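Local coordinates for protein 2-Keto-3-deoxy-(6-phospho-)gluconate aldolase (Thermoproteus tenax, PDB 2R91) that is an aldolase of the dihydrodipicolinate synthetase family, with a TIM-barrel fold and an assembly of four chains, at residues Ser222-Phe225 and Leu226-Glu229; Val243-Leu246 and Val247-Gln251. All coordinates share one frame; numbering follows the deposited sequence.

Contact 1 of 2, residues Ser222-Phe225 and Leu226-Glu229; sequences SLQF and LLDE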
ATOM      1  N   SER A 222       1.151  13.638  27.930  1.00 21.53           N
ATOM      2  CA  SER A 222       1.429  12.530  28.818  1.00 23.30           C
ATOM      3  C   SER A 222       0.247  11.548  28.956  1.00 21.88           C
ATOM      4  O   SER A 222       0.441  10.330  28.943  1.00 20.90           O
ATOM      5  CB  SER A 222       1.800  13.047  30.202  1.00 25.75           C
ATOM      6  OG  SER A 222       1.980  11.930  31.064  1.00 29.36           O
ATOM      7  N   LEU A 223      -0.959  12.086  29.128  1.00 19.26           N
ATOM      8  CA  LEU A 223      -2.177  11.263  29.157  1.00 19.54           C
ATOM      9  C   LEU A 223      -2.332  10.495  27.835  1.00 17.43           C
ATOM     10  O   LEU A 223      -2.623   9.314  27.844  1.00 18.14           O
ATOM     11  CB  LEU A 223      -3.414  12.147  29.400  1.00 18.96           C
ATOM     12  CG  LEU A 223      -3.491  12.773  30.803  1.00 20.61           C
ATOM     13  CD1 LEU A 223      -4.688  13.679  30.901  1.00 21.53           C
ATOM     14  CD2 LEU A 223      -3.535  11.682  31.871  1.00 21.23           C
ATOM     15  N   GLN A 224      -2.142  11.186  26.717  1.00 17.94           N
ATOM     16  CA  GLN A 224      -2.137  10.525  25.400  1.00 17.97           C
ATOM     17  C   GLN A 224      -1.190   9.330  25.301  1.00 19.37           C
ATOM     18  O   GLN A 224      -1.542   8.257  24.757  1.00 18.59           O
ATOM     19  CB  GLN A 224      -1.832  11.528  24.293  1.00 18.30           C
ATOM     20  CG  GLN A 224      -1.826  10.884  22.868  1.00 18.57           C
ATOM     21  CD  GLN A 224      -3.225  10.447  22.444  1.00 20.04           C
ATOM     22  OE1 GLN A 224      -3.543   9.249  22.385  1.00 22.28           O
ATOM     23  NE2 GLN A 224      -4.056  11.406  22.165  1.00 18.89           N
ATOM     24  N   PHE A 225       0.024   9.490  25.812  1.00 19.58           N
ATOM     25  CA  PHE A 225       0.999   8.419  25.699  1.00 19.00           C
ATOM     26  C   PHE A 225       0.589   7.227  26.568  1.00 19.08           C
ATOM     27  O   PHE A 225       0.777   6.072  26.189  1.00 17.55           O
ATOM     28  CB  PHE A 225       2.402   8.916  26.103  1.00 20.66           C
ATOM     29  CG  PHE A 225       3.046   9.839  25.090  1.00 21.41           C
ATOM     30  CD1 PHE A 225       2.649   9.827  23.747  1.00 21.06           C
ATOM     31  CD2 PHE A 225       4.089  10.702  25.481  1.00 21.16           C
ATOM     32  CE1 PHE A 225       3.263  10.697  22.797  1.00 21.99           C
ATOM     33  CE2 PHE A 225       4.702  11.556  24.556  1.00 20.30           C
ATOM     34  CZ  PHE A 225       4.297  11.547  23.213  1.00 21.16           C
ATOM     35  N   LEU A 226       0.023   7.512  27.733  1.00 19.61           N
ATOM     36  CA  LEU A 226      -0.515   6.451  28.583  1.00 21.16           C
ATOM     37  C   LEU A 226      -1.620   5.662  27.864  1.00 19.41           C
ATOM     38  O   LEU A 226      -1.661   4.436  27.910  1.00 19.22           O
ATOM     39  CB  LEU A 226      -1.077   7.061  29.859  1.00 23.83           C
ATOM     40  CG  LEU A 226      -1.182   6.101  31.023  1.00 29.07           C
ATOM     41  CD1 LEU A 226       0.287   5.673  31.502  1.00 30.65           C
ATOM     42  CD2 LEU A 226      -1.968   6.750  32.140  1.00 30.21           C
ATOM     43  N   LEU A 227      -2.523   6.384  27.217  1.00 19.68           N
ATOM     44  CA  LEU A 227      -3.566   5.757  26.382  1.00 19.05           C
ATOM     45  C   LEU A 227      -2.976   4.900  25.259  1.00 18.45           C
ATOM     46  O   LEU A 227      -3.424   3.762  25.031  1.00 17.35           O
ATOM     47  CB  LEU A 227      -4.469   6.843  25.772  1.00 19.02           C
ATOM     48  CG  LEU A 227      -5.549   6.328  24.776  1.00 20.00           C
ATOM     49  CD1 LEU A 227      -6.446   5.256  25.442  1.00 20.70           C
ATOM     50  CD2 LEU A 227      -6.385   7.481  24.207  1.00 19.99           C
ATOM     51  N   ASP A 228      -1.974   5.438  24.549  1.00 17.12           N
ATOM     52  CA  ASP A 228      -1.287   4.682  23.482  1.00 19.28           C
ATOM     53  C   ASP A 228      -0.750   3.325  23.964  1.00 19.01           C
ATOM     54  O   ASP A 228      -0.869   2.313  23.271  1.00 18.86           O
ATOM     55  CB  ASP A 228      -0.149   5.525  22.871  1.00 19.72           C
ATOM     56  CG  ASP A 228      -0.661   6.765  22.176  1.00 21.49           C
ATOM     57  OD1 ASP A 228      -1.858   6.775  21.781  1.00 21.12           O
ATOM     58  OD2 ASP A 228       0.133   7.716  21.992  1.00 21.22           O
ATOM     59  N   GLU A 229      -0.177   3.296  25.168  1.00 20.11           N
ATOM     60  CA  GLU A 229       0.371   2.055  25.720  1.00 22.78           C
ATOM     61  C   GLU A 229      -0.732   1.039  25.936  1.00 20.51           C
ATOM     62  O   GLU A 229      -0.549  -0.150  25.723  1.00 18.51           O
ATOM     63  CB  GLU A 229       1.009   2.318  27.074  1.00 24.71           C
ATOM     64  CG  GLU A 229       2.259   3.191  27.016  1.00 30.15           C
ATOM     65  CD  GLU A 229       2.843   3.485  28.417  1.00 31.65           C
ATOM     66  OE1 GLU A 229       2.496   2.758  29.414  1.00 33.71           O
ATOM     67  OE2 GLU A 229       3.651   4.448  28.498  1.00 35.75           O
TER
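Phe225 and Asp228 meet one turn apart on helix 217-237, a partly buried local contact about 19 Å, centre to centre, from the middle of the chain. Asp228 OD2 approaches the rim of the phenyl ring close to the ring plane, 3.7 Å from Phe225 CD1, with carboxylate and ring planes 50° apart. The Asp228 carboxylate is folded back along the helix: its CG stands beside the backbone N (chi1 -64°), which brings CG to 3.1 Å from Gln224 O. That carbonyl is already occupied by the Asp228 backbone, whose N lies 2.9 Å from Gln224 O in an i to i+4 hydrogen bond. The aliphatic part of Gln224 completes this side, with CG 3.8 Å from Asp228 OD2.

The helix comes late in the chain, after the last of the eight parallel strands of the TIM barrel, and its two flanks differ. Leu227 rests its CB 3.4 Å from Gln224 O, and its side chain touches Leu204 and Leu205 of helix 202-213, where Leu223 also packs, on Ile208. On the more exposed flank Glu229 CG sits 3.3 Å from Phe225 O, the carbonyl that accepts the Glu229 N-H with an N-H...O angle of 152°. Here Arg167 of a second subunit packs against the side chains of Phe225, Asp228 and Glu229.

Contact 2 of 2, residues Val243-Leu246 and Val247-Gln251; sequences VYEL and VEIFQ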
ATOM      1  N   VAL A 243     -11.664  -4.308  23.488  1.00 17.59           N
ATOM      2  CA  VAL A 243     -12.342  -3.094  23.952  1.00 17.99           C
ATOM      3  C   VAL A 243     -13.316  -3.441  25.094  1.00 18.10           C
ATOM      4  O   VAL A 243     -13.409  -2.707  26.095  1.00 18.21           O
ATOM      5  CB  VAL A 243     -13.085  -2.361  22.769  1.00 17.54           C
ATOM      6  CG1 VAL A 243     -14.031  -1.246  23.290  1.00 17.79           C
ATOM      7  CG2 VAL A 243     -12.116  -1.776  21.765  1.00 16.44           C
ATOM      8  N   TYR A 244     -14.015  -4.571  24.950  1.00 17.68           N
ATOM      9  CA  TYR A 244     -15.009  -5.014  25.939  1.00 18.04           C
ATOM     10  C   TYR A 244     -14.348  -5.343  27.270  1.00 19.72           C
ATOM     11  O   TYR A 244     -14.851  -4.960  28.345  1.00 18.92           O
ATOM     12  CB  TYR A 244     -15.684  -6.302  25.456  1.00 18.48           C
ATOM     13  CG  TYR A 244     -16.605  -6.151  24.279  1.00 17.73           C
ATOM     14  CD1 TYR A 244     -18.013  -6.110  24.464  1.00 16.90           C
ATOM     15  CD2 TYR A 244     -16.093  -6.091  22.964  1.00 17.66           C
ATOM     16  CE1 TYR A 244     -18.872  -5.985  23.351  1.00 16.62           C
ATOM     17  CE2 TYR A 244     -16.940  -5.958  21.855  1.00 16.46           C
ATOM     18  CZ  TYR A 244     -18.346  -5.933  22.069  1.00 17.62           C
ATOM     19  OH  TYR A 244     -19.191  -5.823  20.962  1.00 18.41           O
ATOM     20  N   GLU A 245     -13.212  -6.048  27.208  1.00 18.61           N
ATOM     21  CA  GLU A 245     -12.490  -6.371  28.444  1.00 19.74           C
ATOM     22  C   GLU A 245     -11.895  -5.116  29.090  1.00 19.15           C
ATOM     23  O   GLU A 245     -11.888  -4.996  30.328  1.00 19.50           O
ATOM     24  CB  GLU A 245     -11.433  -7.476  28.210  1.00 20.35           C
ATOM     25  CG  GLU A 245     -10.628  -7.892  29.457  1.00 23.00           C
ATOM     26  CD  GLU A 245     -11.505  -8.555  30.526  1.00 25.39           C
ATOM     27  OE1 GLU A 245     -12.619  -8.989  30.198  1.00 26.40           O
ATOM     28  OE2 GLU A 245     -11.081  -8.620  31.693  1.00 28.32           O
ATOM     29  N   LEU A 246     -11.409  -4.174  28.267  1.00 18.03           N
ATOM     30  CA  LEU A 246     -10.934  -2.888  28.784  1.00 18.14           C
ATOM     31  C   LEU A 246     -12.040  -2.124  29.545  1.00 18.84           C
ATOM     32  O   LEU A 246     -11.786  -1.507  30.588  1.00 17.66           O
ATOM     33  CB  LEU A 246     -10.336  -2.018  27.670  1.00 16.53           C
ATOM     34  CG  LEU A 246      -9.051  -2.570  27.019  1.00 18.34           C
ATOM     35  CD1 LEU A 246      -8.625  -1.685  25.864  1.00 18.33           C
ATOM     36  CD2 LEU A 246      -7.897  -2.693  28.069  1.00 18.01           C
ATOM     37  N   VAL A 247     -13.265  -2.139  29.019  1.00 17.92           N
ATOM     38  CA  VAL A 247     -14.391  -1.578  29.790  1.00 19.41           C
ATOM     39  C   VAL A 247     -14.523  -2.260  31.157  1.00 19.19           C
ATOM     40  O   VAL A 247     -14.648  -1.583  32.184  1.00 19.92           O
ATOM     41  CB  VAL A 247     -15.743  -1.691  29.024  1.00 18.77           C
ATOM     42  CG1 VAL A 247     -16.943  -1.146  29.892  1.00 19.12           C
ATOM     43  CG2 VAL A 247     -15.651  -0.953  27.694  1.00 17.29           C
ATOM     44  N   GLU A 248     -14.509  -3.590  31.191  1.00 20.68           N
ATOM     45  CA  GLU A 248     -14.621  -4.281  32.490  1.00 23.02           C
ATOM     46  C   GLU A 248     -13.468  -3.872  33.417  1.00 23.09           C
ATOM     47  O   GLU A 248     -13.675  -3.516  34.586  1.00 21.93           O
ATOM     48  CB  GLU A 248     -14.649  -5.808  32.303  1.00 24.61           C
ATOM     49  CG  GLU A 248     -15.751  -6.222  31.339  1.00 30.28           C
ATOM     50  CD  GLU A 248     -16.359  -7.588  31.602  1.00 33.14           C
ATOM     51  OE1 GLU A 248     -15.891  -8.317  32.534  1.00 34.96           O
ATOM     52  OE2 GLU A 248     -17.325  -7.919  30.865  1.00 33.81           O
ATOM     53  N   ILE A 249     -12.248  -3.921  32.882  1.00 22.20           N
ATOM     54  CA  ILE A 249     -11.055  -3.543  33.663  1.00 23.21           C
ATOM     55  C   ILE A 249     -11.126  -2.144  34.275  1.00 22.04           C
ATOM     56  O   ILE A 249     -10.939  -1.972  35.481  1.00 21.84           O
ATOM     57  CB  ILE A 249      -9.774  -3.647  32.813  1.00 23.22           C
ATOM     58  CG1 ILE A 249      -9.470  -5.119  32.507  1.00 23.14           C
ATOM     59  CG2 ILE A 249      -8.568  -2.975  33.553  1.00 24.04           C
ATOM     60  CD1 ILE A 249      -8.392  -5.323  31.395  1.00 23.04           C
ATOM     61  N   PHE A 250     -11.403  -1.141  33.455  1.00 20.50           N
ATOM     62  CA  PHE A 250     -11.313   0.225  33.914  1.00 21.62           C
ATOM     63  C   PHE A 250     -12.607   0.787  34.518  1.00 24.20           C
ATOM     64  O   PHE A 250     -12.558   1.750  35.308  1.00 22.74           O
ATOM     65  CB  PHE A 250     -10.855   1.128  32.779  1.00 21.86           C
ATOM     66  CG  PHE A 250      -9.402   0.937  32.392  1.00 22.83           C
ATOM     67  CD1 PHE A 250      -8.376   1.417  33.210  1.00 23.03           C
ATOM     68  CD2 PHE A 250      -9.066   0.313  31.215  1.00 22.75           C
ATOM     69  CE1 PHE A 250      -7.026   1.253  32.844  1.00 23.81           C
ATOM     70  CE2 PHE A 250      -7.721   0.146  30.848  1.00 23.35           C
ATOM     71  CZ  PHE A 250      -6.716   0.601  31.664  1.00 22.89           C
ATOM     72  N   GLN A 251     -13.752   0.234  34.106  1.00 24.62           N
ATOM     73  CA  GLN A 251     -15.060   0.762  34.560  1.00 24.37           C
ATOM     74  C   GLN A 251     -15.751  -0.157  35.574  1.00 25.42           C
ATOM     75  O   GLN A 251     -16.660   0.268  36.267  1.00 26.24           O
ATOM     76  CB  GLN A 251     -16.001   1.041  33.364  1.00 23.69           C
ATOM     77  CG  GLN A 251     -15.476   2.077  32.383  1.00 22.88           C
ATOM     78  CD  GLN A 251     -15.156   3.391  33.074  1.00 25.87           C
ATOM     79  OE1 GLN A 251     -15.969   3.900  33.868  1.00 25.62           O
ATOM     80  NE2 GLN A 251     -13.957   3.950  32.794  1.00 23.17           N
TER
HETATM   81  O   HOH W   1     -15.024 -10.948  31.203  1.00 46.86           O
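Near its plane, the edge of the Phe250 ring meets the backbone of Leu246, with Phe250 CD2 3.3 Å from Leu246 O, while Ile249 CG2 sits 4.0 Å above the plane, over the centre of one ring face. These residues belong to a segment that forms most of helix 239-251, up to its last residue, one of the helices after the last TIM-barrel strand. Leu246 O also accepts the Phe250 N-H, the N lying 2.9 Å from it, so one carbonyl meets both backbone and ring of the same residue. Leu246 and Phe250 run side by side in the same direction, Leu246 CD2 being 4.0 Å from Phe250 CE2, and both rest on Ile230 of helix 217-237.

On another side of the helix, Ile249 CD1 lies across the bent chain of Glu245, 3.9 Å from its CG. The carboxylates of Glu245 and Glu248 are turned 40° apart, and each has an outside partner for OE2: Arg274 in a salt bridge with Glu245, Ala255 N in a hydrogen bond with Glu248. The two OE1 atoms are left close together, a mutual repulsion probably eased by a water that donates to both, 3.3 Å from Glu245 OE1 and 3.1 Å from Glu248 OE1.

How the contacts relate
Contacts 1 and 2 lie on consecutive helices, 217-237 and 239-251, and come in series along the chain, both after the last barrel strand, 192-193. Their centres are 16 Å apart and their nearest atoms about 7 Å, so they do not touch. The helices themselves do meet, at Ile230 and Ala234, just beyond contact 1. The surroundings diverge. Contact 1 faces helix 202-213 on one side and another subunit on the other, whereas no other chain touches contact 2, which packs on helix 267-276 as well as on helix 217-237. Of the two, then, contact 1 alone borders another subunit, while contact 2 joins three late helices within one chain.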